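Long-range contacts in protein TP_0956 (Treponema pallidum subsp. pallidum, PDB 3U64), which probably acts as the periplasmic T component of a TRAP transporter, a trimeric tetratricopeptide-repeat lipoprotein likely to work through protein-protein interactions: residues P49-V54 with G73-M78; A82-P87 with S104-L109; L68-G73 with R115-S120; V34-D39 with P275-L280; N62-G67 with L121-P126. All coordinates share one frame; numbering follows the deposited sequence.

Contact 1: P49-V54 with G73-M78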
# COMPACT_ATOMS: atom_id res chain seq x y z
N PRO A 49 2.38 1.09 -6.36
CA PRO A 49 3.81 1.09 -5.97
C PRO A 49 4.57 -0.24 -6.19
O PRO A 49 5.64 -0.20 -6.80
CB PRO A 49 3.77 1.49 -4.49
CG PRO A 49 2.52 2.36 -4.38
CD PRO A 49 1.53 1.67 -5.30
N LEU A 50 4.08 -1.38 -5.70
CA LEU A 50 4.84 -2.62 -5.92
C LEU A 50 4.92 -2.96 -7.40
O LEU A 50 5.94 -3.44 -7.86
CB LEU A 50 4.27 -3.80 -5.13
CG LEU A 50 5.02 -5.14 -5.21
CD1 LEU A 50 6.55 -5.03 -4.97
CD2 LEU A 50 4.40 -6.13 -4.24
N VAL A 51 3.85 -2.68 -8.13
CA VAL A 51 3.87 -2.82 -9.59
C VAL A 51 5.01 -2.02 -10.24
O VAL A 51 5.76 -2.53 -11.08
CB VAL A 51 2.52 -2.37 -10.18
CG1 VAL A 51 2.55 -2.41 -11.69
CG2 VAL A 51 1.41 -3.28 -9.64
N LEU A 52 5.14 -0.75 -9.86
CA LEU A 52 6.25 0.05 -10.34
C LEU A 52 7.56 -0.67 -10.01
O LEU A 52 8.45 -0.79 -10.85
CB LEU A 52 6.22 1.44 -9.71
CG LEU A 52 5.52 2.61 -10.41
CD1 LEU A 52 4.27 2.16 -11.10
CD2 LEU A 52 5.18 3.70 -9.41
N LYS A 53 7.66 -1.18 -8.79
CA LYS A 53 8.90 -1.81 -8.35
C LYS A 53 9.20 -3.08 -9.14
O LYS A 53 10.35 -3.31 -9.53
CB LYS A 53 8.86 -2.05 -6.85
CG LYS A 53 8.98 -0.75 -6.04
CD LYS A 53 10.44 -0.37 -5.94
CE LYS A 53 10.68 1.07 -6.33
NZ LYS A 53 12.12 1.26 -6.73
N VAL A 54 8.18 -3.88 -9.42
CA VAL A 54 8.38 -5.09 -10.21
C VAL A 54 8.81 -4.78 -11.64
O VAL A 54 9.75 -5.38 -12.16
CB VAL A 54 7.14 -6.00 -10.21
CG1 VAL A 54 7.28 -7.09 -11.25
CG2 VAL A 54 6.95 -6.61 -8.81
N GLY A 73 8.93 3.45 -17.63
CA GLY A 73 8.98 4.90 -17.75
C GLY A 73 7.60 5.54 -17.71
O GLY A 73 7.36 6.47 -16.95
N ARG A 74 6.69 5.03 -18.54
CA ARG A 74 5.33 5.54 -18.62
C ARG A 74 4.64 5.44 -17.26
O ARG A 74 3.95 6.35 -16.81
CB ARG A 74 4.53 4.77 -19.70
CG ARG A 74 3.01 4.86 -19.59
CD ARG A 74 2.29 4.07 -20.70
NE ARG A 74 2.89 2.75 -20.90
CZ ARG A 74 3.07 2.18 -22.10
NH1 ARG A 74 2.70 2.82 -23.21
NH2 ARG A 74 3.62 0.98 -22.19
N LEU A 75 4.86 4.30 -16.59
CA LEU A 75 4.25 4.03 -15.30
C LEU A 75 4.64 5.06 -14.24
O LEU A 75 3.78 5.56 -13.49
CB LEU A 75 4.66 2.64 -14.85
CG LEU A 75 3.55 1.79 -14.29
CD1 LEU A 75 2.26 2.01 -15.06
CD2 LEU A 75 3.99 0.34 -14.35
N TYR A 76 5.94 5.34 -14.14
CA TYR A 76 6.42 6.36 -13.20
C TYR A 76 5.81 7.72 -13.50
O TYR A 76 5.39 8.42 -12.58
CB TYR A 76 7.95 6.43 -13.19
CG TYR A 76 8.54 5.53 -12.13
CD1 TYR A 76 9.05 4.28 -12.46
CD2 TYR A 76 8.50 5.90 -10.79
CE1 TYR A 76 9.55 3.43 -11.48
CE2 TYR A 76 8.99 5.06 -9.79
CZ TYR A 76 9.52 3.82 -10.15
OH TYR A 76 10.01 2.97 -9.19
N ILE A 77 5.74 8.08 -14.78
CA ILE A 77 5.19 9.39 -15.16
C ILE A 77 3.69 9.52 -14.83
O ILE A 77 3.24 10.55 -14.32
CB ILE A 77 5.45 9.71 -16.65
CG1 ILE A 77 6.96 9.89 -16.88
CG2 ILE A 77 4.71 10.99 -17.07
CD1 ILE A 77 7.37 9.79 -18.32
N MET A 78 2.92 8.46 -15.10
CA MET A 78 1.49 8.46 -14.80
C MET A 78 1.24 8.44 -13.30
O MET A 78 0.39 9.17 -12.79
CB MET A 78 0.81 7.27 -15.45
CG MET A 78 1.10 7.19 -16.94
SD MET A 78 0.14 5.91 -17.77
CE MET A 78 -1.45 6.74 -17.88
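Leu52 wedges between Leu75 and Tyr76 where helices 41-61 and 66-89 run antiparallel, a helical hairpin of the kind that builds tetratricopeptide-like folds. The axes of the two segments come within 10.0 Å at 152°, and Leu52 and Leu75 lie level with each other.

Apolar contacts do most of the work. The CD1 branch of Leu52 reaches over to Leu75, where it sits 3.3 Å from CG, tighter than usual carbon contact. Beside it, Val51 CG1 touches Leu75 CD2 at 4.1 Å, the two side chains crossing at about a right angle. The branch that reaches Leu75 is the one anti to the backbone N of Val51 (chi1 175°).

The aromatic contact is a CH-pi interaction: Leu52 CG stands 4.1 Å from the centroid of the Tyr76 ring, only 7° off the ring normal, while Leu52 CD2 lies above the same face near CE2.

The polar ends of Lys53 and Tyr76 find their main partners outside the two segments. Glu56 takes a hydrogen bond from Tyr76 OH and a salt bridge from Lys53 NZ, which also pairs with Glu38 of the second subunit, so this edge of the hairpin is tied into the trimer. Bent at chi2 and chi3, the chain of Lys53 brings its CE to 3.5 Å from Tyr76 OH.

Contact 2: A82-P87 with S104-L109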
# COMPACT_ATOMS: atom_id res chain seq x y z
N ALA A 82 -0.85 11.38 -11.39
CA ALA A 82 -2.12 11.04 -10.76
C ALA A 82 -2.03 10.90 -9.24
O ALA A 82 -2.96 11.27 -8.54
CB ALA A 82 -2.70 9.78 -11.39
N PHE A 83 -0.92 10.39 -8.72
CA PHE A 83 -0.89 10.05 -7.30
C PHE A 83 0.13 10.80 -6.45
O PHE A 83 0.21 10.59 -5.24
CB PHE A 83 -0.82 8.53 -7.11
CG PHE A 83 -1.98 7.81 -7.74
CD1 PHE A 83 -3.25 7.92 -7.19
CD2 PHE A 83 -1.81 7.08 -8.91
CE1 PHE A 83 -4.34 7.29 -7.78
CE2 PHE A 83 -2.90 6.44 -9.52
CZ PHE A 83 -4.16 6.55 -8.96
N VAL A 84 0.90 11.68 -7.07
CA VAL A 84 1.79 12.54 -6.30
C VAL A 84 1.43 14.02 -6.51
O VAL A 84 1.04 14.71 -5.55
CB VAL A 84 3.25 12.31 -6.65
CG1 VAL A 84 4.14 13.22 -5.81
CG2 VAL A 84 3.61 10.84 -6.43
N GLN A 85 1.55 14.49 -7.75
CA GLN A 85 1.33 15.88 -8.06
C GLN A 85 -0.11 16.30 -7.81
O GLN A 85 -0.37 17.32 -7.18
CB GLN A 85 1.66 16.20 -9.51
CG GLN A 85 1.36 17.68 -9.85
CD GLN A 85 1.70 18.10 -11.27
OE1 GLN A 85 2.63 17.57 -11.91
NE2 GLN A 85 0.94 19.06 -11.79
N THR A 86 -1.04 15.53 -8.34
CA THR A 86 -2.44 15.90 -8.30
C THR A 86 -2.97 16.05 -6.87
O THR A 86 -3.51 17.10 -6.53
CB THR A 86 -3.27 14.95 -9.17
OG1 THR A 86 -3.09 15.29 -10.56
CG2 THR A 86 -4.75 15.04 -8.83
N PRO A 87 -2.78 15.04 -6.00
CA PRO A 87 -3.19 15.20 -4.59
C PRO A 87 -2.55 16.41 -3.88
O PRO A 87 -3.19 17.05 -3.04
CB PRO A 87 -2.70 13.90 -3.92
CG PRO A 87 -2.59 12.91 -5.05
CD PRO A 87 -2.15 13.72 -6.25
N SER A 104 8.32 18.42 -5.37
CA SER A 104 9.72 18.05 -5.61
C SER A 104 9.81 16.55 -5.81
O SER A 104 10.59 16.06 -6.63
CB SER A 104 10.62 18.47 -4.45
OG SER A 104 10.43 19.84 -4.18
N ARG A 105 8.99 15.82 -5.05
CA ARG A 105 8.88 14.38 -5.20
C ARG A 105 8.35 14.00 -6.60
O ARG A 105 8.90 13.10 -7.25
CB ARG A 105 7.99 13.80 -4.10
CG ARG A 105 7.98 12.27 -4.04
CD ARG A 105 7.01 11.71 -2.98
NE ARG A 105 6.80 10.28 -3.21
CZ ARG A 105 5.65 9.64 -3.08
NH1 ARG A 105 4.55 10.28 -2.70
NH2 ARG A 105 5.60 8.34 -3.35
N ALA A 106 7.29 14.65 -7.06
CA ALA A 106 6.75 14.38 -8.40
C ALA A 106 7.79 14.69 -9.47
O ALA A 106 7.97 13.93 -10.41
CB ALA A 106 5.52 15.22 -8.64
N ARG A 107 8.46 15.82 -9.31
CA ARG A 107 9.50 16.23 -10.24
C ARG A 107 10.56 15.14 -10.42
O ARG A 107 10.91 14.78 -11.55
CB ARG A 107 10.13 17.54 -9.76
CG ARG A 107 11.08 18.17 -10.75
CD ARG A 107 11.90 19.26 -10.09
NE ARG A 107 13.27 19.25 -10.60
CZ ARG A 107 14.24 18.48 -10.10
NH1 ARG A 107 13.99 17.68 -9.07
NH2 ARG A 107 15.46 18.53 -10.63
N LYS A 108 11.04 14.57 -9.31
CA LYS A 108 12.05 13.51 -9.37
C LYS A 108 11.51 12.24 -10.02
O LYS A 108 12.23 11.57 -10.75
CB LYS A 108 12.61 13.19 -7.97
CG LYS A 108 13.47 14.32 -7.39
CD LYS A 108 14.08 13.92 -6.05
CE LYS A 108 14.81 15.08 -5.39
NZ LYS A 108 13.86 16.00 -4.69
N LEU A 109 10.25 11.92 -9.76
CA LEU A 109 9.60 10.78 -10.39
C LEU A 109 9.38 10.98 -11.90
O LEU A 109 9.58 10.06 -12.69
CB LEU A 109 8.28 10.44 -9.67
CG LEU A 109 8.40 9.83 -8.26
CD1 LEU A 109 7.06 9.37 -7.76
CD2 LEU A 109 9.38 8.66 -8.18
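Val84 meets Arg105, Ala106 and Leu109 where two consecutive long helices, 66-89 and 96-124, pack antiparallel in this all-helical, tetratricopeptide-like fold. The segment axes approach to 8.6 Å at 144°, with Val84 inside a wider pi-type turn at residues 82-85.

Val84 carries the contact, its two methyls dividing the work. CG1, anti to the backbone N (chi1 180°), lies 3.7 Å from Ala106 CB and equally near the backbone N of Ala106. CG2 turns to the other neighbours: it sits over one face of the Arg105 guanidinium, off toward its rim and 3.9 Å from NH1, and it reaches Leu109 CD1 at 4.0 Å. The Arg105 chain, extended from CG to NE, crosses Val84 at about a right angle; its charge is met by a salt bridge from NE to Asp40 of the second subunit, so the methyl backs a group engaged in subunit assembly.

Next in sequence, Gln85 adds a lighter touch, although its CA is the one nearest Ala106, 5.6 Å from that residue's CA. Its amide oxygen OE1 is hydrogen-bonded to Tyr110, one turn beyond Ala106 in helix 96-124. Across the segments it is the aliphatic root that meets the partner, Gln85 CB lying 4.1 Å from Ala106 CB.

Contact 3: L68-G73 with R115-S120; sequences LSLAVG and RYALSS
Tyr116 O, which faces Ser69 across the helix pair, is gripped twice from within its own helix: by Ser119 OG at 2.6 Å and by Ser119 N at 3.2 Å. With OG between the backbone N and the carbonyl carbon (chi1 61°), the Ser119 hydroxyl turns back onto this carbonyl and approaches it tilted 21° from its plane. The same hydroxyl oxygen lies 3.1 Å from Ser69 OG, whose one proton may go to it or, weakly, to His65 O. Ser69 CB also meets Ser120 CB at 3.9 Å.

Small residues bring the backbones close. Gly73 lies directly against the partner helix, its CA 3.8 Å from Tyr116 CB, where a side chain would run into Ala117 N. Leu70 CA and Ala117 CA are 4.4 Å apart, and the segment axes close to 7.0 Å, nearly antiparallel at 160°. Beside this seam Val72 CG1 packs on Tyr116 CB at 3.9 Å, while Leu70 CD1 touches Ala117 CB.

Helices 66-89 and 96-124 are thus locked as an antiparallel pair. Helix 41-61 joins through Glu56, which hydrogen-bonds Tyr116 OH, and through His59 beside the tyrosine ring; helix 152-166 adds Trp157 against Leu70 and Val158 against Ala117.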
# COMPACT_ATOMS: atom_id res chain seq x y z
N LEU A 68 9.99 -2.95 -22.08
CA LEU A 68 10.06 -2.86 -20.62
C LEU A 68 10.56 -1.49 -20.18
O LEU A 68 10.05 -0.92 -19.22
CB LEU A 68 10.96 -3.96 -20.03
CG LEU A 68 10.22 -5.19 -19.52
CD1 LEU A 68 11.21 -6.23 -18.98
CD2 LEU A 68 9.24 -4.77 -18.44
N SER A 69 11.58 -0.99 -20.87
CA SER A 69 12.05 0.38 -20.68
C SER A 69 10.91 1.37 -20.77
O SER A 69 10.70 2.17 -19.86
CB SER A 69 13.13 0.75 -21.71
OG SER A 69 14.37 0.14 -21.35
N LEU A 70 10.16 1.31 -21.87
CA LEU A 70 9.03 2.22 -22.07
C LEU A 70 7.96 2.02 -21.00
O LEU A 70 7.47 3.00 -20.41
CB LEU A 70 8.42 2.04 -23.47
CG LEU A 70 7.24 2.97 -23.81
CD1 LEU A 70 7.55 4.42 -23.42
CD2 LEU A 70 6.81 2.89 -25.30
N ALA A 71 7.60 0.77 -20.73
CA ALA A 71 6.50 0.50 -19.82
C ALA A 71 6.80 1.13 -18.47
O ALA A 71 5.98 1.85 -17.92
CB ALA A 71 6.27 -1.00 -19.66
N VAL A 72 7.97 0.85 -17.92
CA VAL A 72 8.28 1.33 -16.59
C VAL A 72 8.37 2.86 -16.57
O VAL A 72 7.90 3.50 -15.63
CB VAL A 72 9.53 0.66 -15.98
CG1 VAL A 72 10.79 1.06 -16.75
CG2 VAL A 72 9.66 1.01 -14.49
N GLY A 73 8.93 3.45 -17.63
CA GLY A 73 8.98 4.90 -17.75
C GLY A 73 7.60 5.54 -17.71
O GLY A 73 7.36 6.47 -16.95
N ARG A 115 13.78 9.16 -17.92
CA ARG A 115 15.08 8.55 -18.14
C ARG A 115 14.98 7.05 -18.41
O ARG A 115 15.76 6.49 -19.18
CB ARG A 115 16.01 8.81 -16.95
CG ARG A 115 16.39 10.27 -16.78
CD ARG A 115 17.30 10.52 -15.59
NE ARG A 115 17.21 11.92 -15.18
CZ ARG A 115 18.04 12.53 -14.35
NH1 ARG A 115 19.06 11.86 -13.82
NH2 ARG A 115 17.86 13.81 -14.05
N TYR A 116 14.03 6.40 -17.75
CA TYR A 116 13.74 5.00 -18.04
C TYR A 116 13.25 4.83 -19.48
O TYR A 116 13.71 3.94 -20.19
CB TYR A 116 12.69 4.45 -17.07
CG TYR A 116 13.26 3.99 -15.75
CD1 TYR A 116 14.56 3.51 -15.66
CD2 TYR A 116 12.49 4.01 -14.60
CE1 TYR A 116 15.09 3.08 -14.44
CE2 TYR A 116 13.00 3.58 -13.38
CZ TYR A 116 14.29 3.12 -13.30
OH TYR A 116 14.77 2.69 -12.09
N ALA A 117 12.34 5.70 -19.93
CA ALA A 117 11.81 5.58 -21.30
C ALA A 117 12.89 5.91 -22.32
O ALA A 117 12.99 5.28 -23.38
CB ALA A 117 10.57 6.48 -21.49
N LEU A 118 13.72 6.89 -21.97
CA LEU A 118 14.82 7.29 -22.84
C LEU A 118 15.77 6.11 -23.11
O LEU A 118 16.44 6.06 -24.14
CB LEU A 118 15.57 8.45 -22.20
CG LEU A 118 16.81 9.00 -22.91
CD1 LEU A 118 16.45 9.51 -24.31
CD2 LEU A 118 17.44 10.10 -22.06
N SER A 119 15.82 5.14 -22.20
CA SER A 119 16.75 4.02 -22.44
C SER A 119 16.24 3.11 -23.57
O SER A 119 17.01 2.38 -24.17
CB SER A 119 17.12 3.25 -21.17
OG SER A 119 15.99 2.68 -20.56
N SER A 120 14.94 3.18 -23.86
CA SER A 120 14.42 2.53 -25.06
C SER A 120 15.04 3.16 -26.32
O SER A 120 15.47 2.43 -27.21
CB SER A 120 12.88 2.59 -25.10
OG SER A 120 12.37 2.47 -26.42

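Contact 4: V34-D39 with P275-L280; sequences VFTEED and PHNKLL
The carboxylate of Glu37 takes two successive backbone N-H groups, of Asn277 and Lys278, where a carboxylate probably also gains from the helix dipole. Glu37 OE2 accepts from Asn277 N at 2.9 Å through its syn lone pair, and Glu37 OE1 accepts from Lys278 N at 3.2 Å, met from above the carboxylate plane. Glu37 CB points away from the partner; the bend at chi2 (-41°) helps the chain double back. OE2 has a second donor from within its own segment, Thr36 OG1 at 3.0 Å, which meets it from above the carboxylate plane.

The next N-H is met by backbone: Leu279 N donates to Thr36 O at 2.9 Å in a nearly straight bond (169°), reaching the oxygen from above the carbonyl plane. Leu279 also packs its CD2 against Phe35 O at 3.3 Å.

Other charges are met farther out. Glu38 OE2 accepts from Asp39 N at 3.0 Å and from Asp40 N, while Glu38 OE1 forms a salt bridge with Lys53 of the third subunit. Lys278 NZ pairs with Glu272, staying 4.2 Å from Asp39 OD2, and Asp39 pairs with Arg112 of the third subunit.

Asn277, at the N-cap position, makes no capping bond with its own side chain. Glu37 and Thr36 O instead cap the start of helix 278-293 from a distant part of the chain, joining the N-terminal segment to the last long helix of this all-helical, tetratricopeptide-like fold.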
# COMPACT_ATOMS: atom_id res chain seq x y z
N VAL A 34 -7.36 -4.06 -15.54
CA VAL A 34 -7.85 -3.96 -14.17
C VAL A 34 -7.48 -2.66 -13.49
O VAL A 34 -8.11 -2.28 -12.51
CB VAL A 34 -7.46 -5.18 -13.30
CG1 VAL A 34 -8.02 -6.45 -13.92
CG2 VAL A 34 -5.96 -5.29 -13.13
N PHE A 35 -6.47 -1.97 -14.02
CA PHE A 35 -6.13 -0.64 -13.51
C PHE A 35 -6.83 0.45 -14.30
O PHE A 35 -7.44 1.34 -13.71
CB PHE A 35 -4.61 -0.41 -13.45
CG PHE A 35 -3.90 -1.32 -12.47
CD1 PHE A 35 -3.75 -0.94 -11.15
CD2 PHE A 35 -3.44 -2.56 -12.87
CE1 PHE A 35 -3.13 -1.80 -10.24
CE2 PHE A 35 -2.81 -3.41 -11.96
CZ PHE A 35 -2.67 -3.03 -10.65
N THR A 36 -6.80 0.37 -15.63
CA THR A 36 -7.31 1.46 -16.48
C THR A 36 -8.83 1.58 -16.51
O THR A 36 -9.36 2.65 -16.84
CB THR A 36 -6.79 1.37 -17.94
OG1 THR A 36 -7.26 0.16 -18.56
CG2 THR A 36 -5.27 1.40 -17.96
N GLU A 37 -9.53 0.51 -16.15
CA GLU A 37 -11.00 0.55 -16.10
C GLU A 37 -11.53 0.69 -14.66
O GLU A 37 -12.73 0.62 -14.40
CB GLU A 37 -11.60 -0.67 -16.80
CG GLU A 37 -11.10 -0.85 -18.25
CD GLU A 37 -11.00 0.48 -19.01
OE1 GLU A 37 -11.94 1.30 -18.91
OE2 GLU A 37 -9.98 0.70 -19.71
N GLU A 38 -10.61 0.88 -13.73
CA GLU A 38 -10.94 1.02 -12.32
C GLU A 38 -11.70 2.34 -12.11
O GLU A 38 -11.48 3.32 -12.83
CB GLU A 38 -9.64 0.94 -11.50
CG GLU A 38 -9.78 0.90 -10.00
CD GLU A 38 -10.69 -0.20 -9.52
OE1 GLU A 38 -10.20 -1.29 -9.18
OE2 GLU A 38 -11.91 0.03 -9.46
N ASP A 39 -12.65 2.35 -11.16
CA ASP A 39 -13.27 3.61 -10.72
C ASP A 39 -12.90 3.99 -9.27
O ASP A 39 -13.24 5.08 -8.80
CB ASP A 39 -14.79 3.64 -10.96
CG ASP A 39 -15.54 2.49 -10.29
OD1 ASP A 39 -15.01 1.89 -9.34
OD2 ASP A 39 -16.67 2.17 -10.72
N PRO A 275 -15.29 3.93 -23.81
CA PRO A 275 -14.81 2.64 -24.33
C PRO A 275 -13.61 2.11 -23.55
O PRO A 275 -13.40 0.91 -23.48
CB PRO A 275 -14.40 2.97 -25.77
CG PRO A 275 -14.88 4.37 -26.04
CD PRO A 275 -15.02 5.05 -24.73
N HIS A 276 -12.83 3.01 -22.98
CA HIS A 276 -11.70 2.59 -22.16
C HIS A 276 -11.14 3.77 -21.36
O HIS A 276 -11.63 4.90 -21.50
CB HIS A 276 -10.61 1.93 -23.02
CG HIS A 276 -9.90 2.88 -23.93
ND1 HIS A 276 -10.53 3.95 -24.53
CD2 HIS A 276 -8.61 2.94 -24.33
CE1 HIS A 276 -9.66 4.62 -25.27
NE2 HIS A 276 -8.49 4.03 -25.16
N ASN A 277 -10.14 3.49 -20.53
CA ASN A 277 -9.55 4.48 -19.63
C ASN A 277 -10.52 5.18 -18.69
O ASN A 277 -10.33 6.34 -18.31
CB ASN A 277 -8.68 5.49 -20.40
CG ASN A 277 -7.36 4.87 -20.87
OD1 ASN A 277 -6.92 3.86 -20.33
ND2 ASN A 277 -6.74 5.47 -21.88
N LYS A 278 -11.55 4.46 -18.28
CA LYS A 278 -12.45 4.98 -17.26
C LYS A 278 -11.68 5.63 -16.11
O LYS A 278 -12.05 6.70 -15.62
CB LYS A 278 -13.40 3.89 -16.74
CG LYS A 278 -14.55 4.45 -15.92
CD LYS A 278 -15.18 3.42 -14.99
CE LYS A 278 -15.95 2.37 -15.74
NZ LYS A 278 -16.46 1.32 -14.81
N LEU A 279 -10.59 5.01 -15.67
CA LEU A 279 -9.83 5.57 -14.55
C LEU A 279 -9.32 6.99 -14.85
O LEU A 279 -9.46 7.91 -14.05
CB LEU A 279 -8.66 4.66 -14.17
CG LEU A 279 -7.74 5.22 -13.07
CD1 LEU A 279 -8.45 5.36 -11.73
CD2 LEU A 279 -6.49 4.36 -12.90
N LEU A 280 -8.74 7.19 -16.02
CA LEU A 280 -8.20 8.50 -16.36
C LEU A 280 -9.32 9.55 -16.48
O LEU A 280 -9.16 10.68 -16.03
CB LEU A 280 -7.35 8.43 -17.63
CG LEU A 280 -5.95 7.83 -17.42
CD1 LEU A 280 -6.01 6.45 -16.80
CD2 LEU A 280 -5.17 7.78 -18.74

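Contact 5: N62-G67 with L121-P126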
# COMPACT_ATOMS: atom_id res chain seq x y z
N ASN A 62 16.69 -6.81 -17.66
CA ASN A 62 16.68 -6.95 -19.12
C ASN A 62 16.78 -5.60 -19.84
O ASN A 62 15.86 -5.23 -20.58
CB ASN A 62 15.39 -7.64 -19.59
CG ASN A 62 15.13 -8.94 -18.87
OD1 ASN A 62 14.62 -8.94 -17.75
ND2 ASN A 62 15.46 -10.05 -19.52
N PRO A 63 17.90 -4.90 -19.67
CA PRO A 63 18.01 -3.49 -20.08
C PRO A 63 17.85 -3.26 -21.59
O PRO A 63 17.69 -2.10 -22.00
CB PRO A 63 19.42 -3.09 -19.61
CG PRO A 63 19.92 -4.27 -18.74
CD PRO A 63 19.21 -5.46 -19.28
N ALA A 64 17.88 -4.32 -22.40
CA ALA A 64 17.78 -4.17 -23.86
C ALA A 64 16.36 -4.42 -24.34
O ALA A 64 16.07 -4.34 -25.54
CB ALA A 64 18.73 -5.10 -24.58
N HIS A 65 15.47 -4.72 -23.40
CA HIS A 65 14.08 -4.87 -23.77
C HIS A 65 13.45 -3.48 -23.83
O HIS A 65 13.24 -2.82 -22.80
CB HIS A 65 13.33 -5.77 -22.78
CG HIS A 65 12.04 -6.29 -23.33
ND1 HIS A 65 10.91 -5.51 -23.46
CD2 HIS A 65 11.71 -7.52 -23.81
CE1 HIS A 65 9.94 -6.23 -23.98
NE2 HIS A 65 10.39 -7.45 -24.21
N ARG A 66 13.17 -3.03 -25.04
CA ARG A 66 12.66 -1.69 -25.26
C ARG A 66 11.26 -1.51 -24.68
O ARG A 66 10.96 -0.48 -24.09
CB ARG A 66 12.67 -1.37 -26.75
CG ARG A 66 14.08 -1.34 -27.34
CD ARG A 66 14.01 -0.75 -28.73
NE ARG A 66 13.46 0.60 -28.69
CZ ARG A 66 13.12 1.30 -29.77
NH1 ARG A 66 13.27 0.77 -30.98
NH2 ARG A 66 12.63 2.54 -29.65
N GLY A 67 10.42 -2.53 -24.85
CA GLY A 67 9.08 -2.51 -24.29
C GLY A 67 9.07 -2.30 -22.78
O GLY A 67 8.23 -1.54 -22.25
N LEU A 121 15.11 4.49 -26.39
CA LEU A 121 15.81 5.15 -27.51
C LEU A 121 17.31 4.85 -27.51
O LEU A 121 17.90 4.60 -28.56
CB LEU A 121 15.54 6.67 -27.54
CG LEU A 121 14.08 6.98 -27.92
CD1 LEU A 121 13.67 8.41 -27.66
CD2 LEU A 121 13.83 6.61 -29.37
N GLU A 122 17.92 4.84 -26.33
CA GLU A 122 19.34 4.56 -26.23
C GLU A 122 19.70 3.14 -26.70
O GLU A 122 20.76 2.91 -27.29
CB GLU A 122 19.86 4.79 -24.81
CG GLU A 122 21.39 4.60 -24.69
CD GLU A 122 22.17 5.73 -25.36
OE1 GLU A 122 21.57 6.78 -25.67
OE2 GLU A 122 23.40 5.56 -25.57
N THR A 123 18.82 2.19 -26.41
CA THR A 123 18.99 0.81 -26.85
C THR A 123 18.90 0.72 -28.37
O THR A 123 19.69 0.03 -29.01
CB THR A 123 17.90 -0.11 -26.24
OG1 THR A 123 18.21 -0.37 -24.87
CG2 THR A 123 17.82 -1.43 -26.98
N ALA A 124 17.94 1.44 -28.95
CA ALA A 124 17.71 1.42 -30.39
C ALA A 124 18.78 2.17 -31.18
O ALA A 124 19.06 1.84 -32.34
CB ALA A 124 16.34 1.98 -30.72
N TYR A 125 19.37 3.19 -30.56
CA TYR A 125 20.33 4.07 -31.25
C TYR A 125 21.41 4.50 -30.28
O TYR A 125 21.34 5.61 -29.72
CB TYR A 125 19.65 5.35 -31.76
CG TYR A 125 18.39 5.10 -32.55
CD1 TYR A 125 18.45 4.53 -33.81
CD2 TYR A 125 17.15 5.46 -32.03
CE1 TYR A 125 17.30 4.30 -34.54
CE2 TYR A 125 15.99 5.23 -32.75
CZ TYR A 125 16.07 4.65 -34.00
OH TYR A 125 14.92 4.43 -34.73
N PRO A 126 22.40 3.64 -30.06
CA PRO A 126 23.49 3.91 -29.12
C PRO A 126 24.09 5.29 -29.32
O PRO A 126 24.40 5.67 -30.45
CB PRO A 126 24.52 2.83 -29.46
CG PRO A 126 23.65 1.65 -29.90
CD PRO A 126 22.45 2.26 -30.60
O HOH W 1 15.77 -0.75 -23.52
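The side chains of Arg66 and Thr123 lie alongside each other, running opposite ways, at the surface end of the antiparallel pair formed by helices 66-89 and 96-124, where a type I turn from Asn62 to His65 leads into the first helix.

The van der Waals contacts centre on Arg66. Its CG, anti to the carbonyl carbon (chi1 -64°), lies 3.8 Å from Thr123 CG2. Farther out, the guanidinium spreads over Ala124: CB sits against one face, off toward the rim, 3.3 Å from NH1. Thr123 CG2 also comes 3.7 Å from Ala64 O.

The polar contacts run through solvent and outside partners. A water lies 2.8 Å from both Pro63 O and Thr123 OG1, and a weak contact of 3.3 Å reaches His65 O; with more acceptors in reach than protons, which of its donations hold is not settled. Thr123 OG1 is also bonded to Ser119 O. His65 ND1 caps the backbone N of Leu68.

Ionic pairing comes from beyond the two segments: Arg66 NH2 forms a salt bridge with Asp151, and NE is hydrogen-bonded to Ser120 OG. Asp151 and Ser120 hold the guanidinium while the Ala124 methyl covers one face, so its charge is probably largely balanced by Asp151, and the contact itself adds apolar cover and a water-mediated link.

How the contacts relate
Helices 41-61, 66-89 and 96-124 carry contacts 1, 2, 3 and 5. Contacts 5, 3 and 2 follow one another along the antiparallel pair 66-89 and 96-124; the centre of contact 3 lies about 8 Å from that of contact 5 and about 18 Å from that of contact 2. Contact 1 joins helix 41-61 to helix 66-89; it shares Gly73 with contact 3, their centres about 10 Å apart, and touches contact 2 through Tyr76 and Leu109. Contact 4 spans the longest stretch of sequence, bringing the start of the last long helix, 278-293, back to residues 34-39. Contacts 1 and 2 touch the second subunit and contacts 1 and 4 the third, so contacts that hold the fold together also lie against neighbouring subunits.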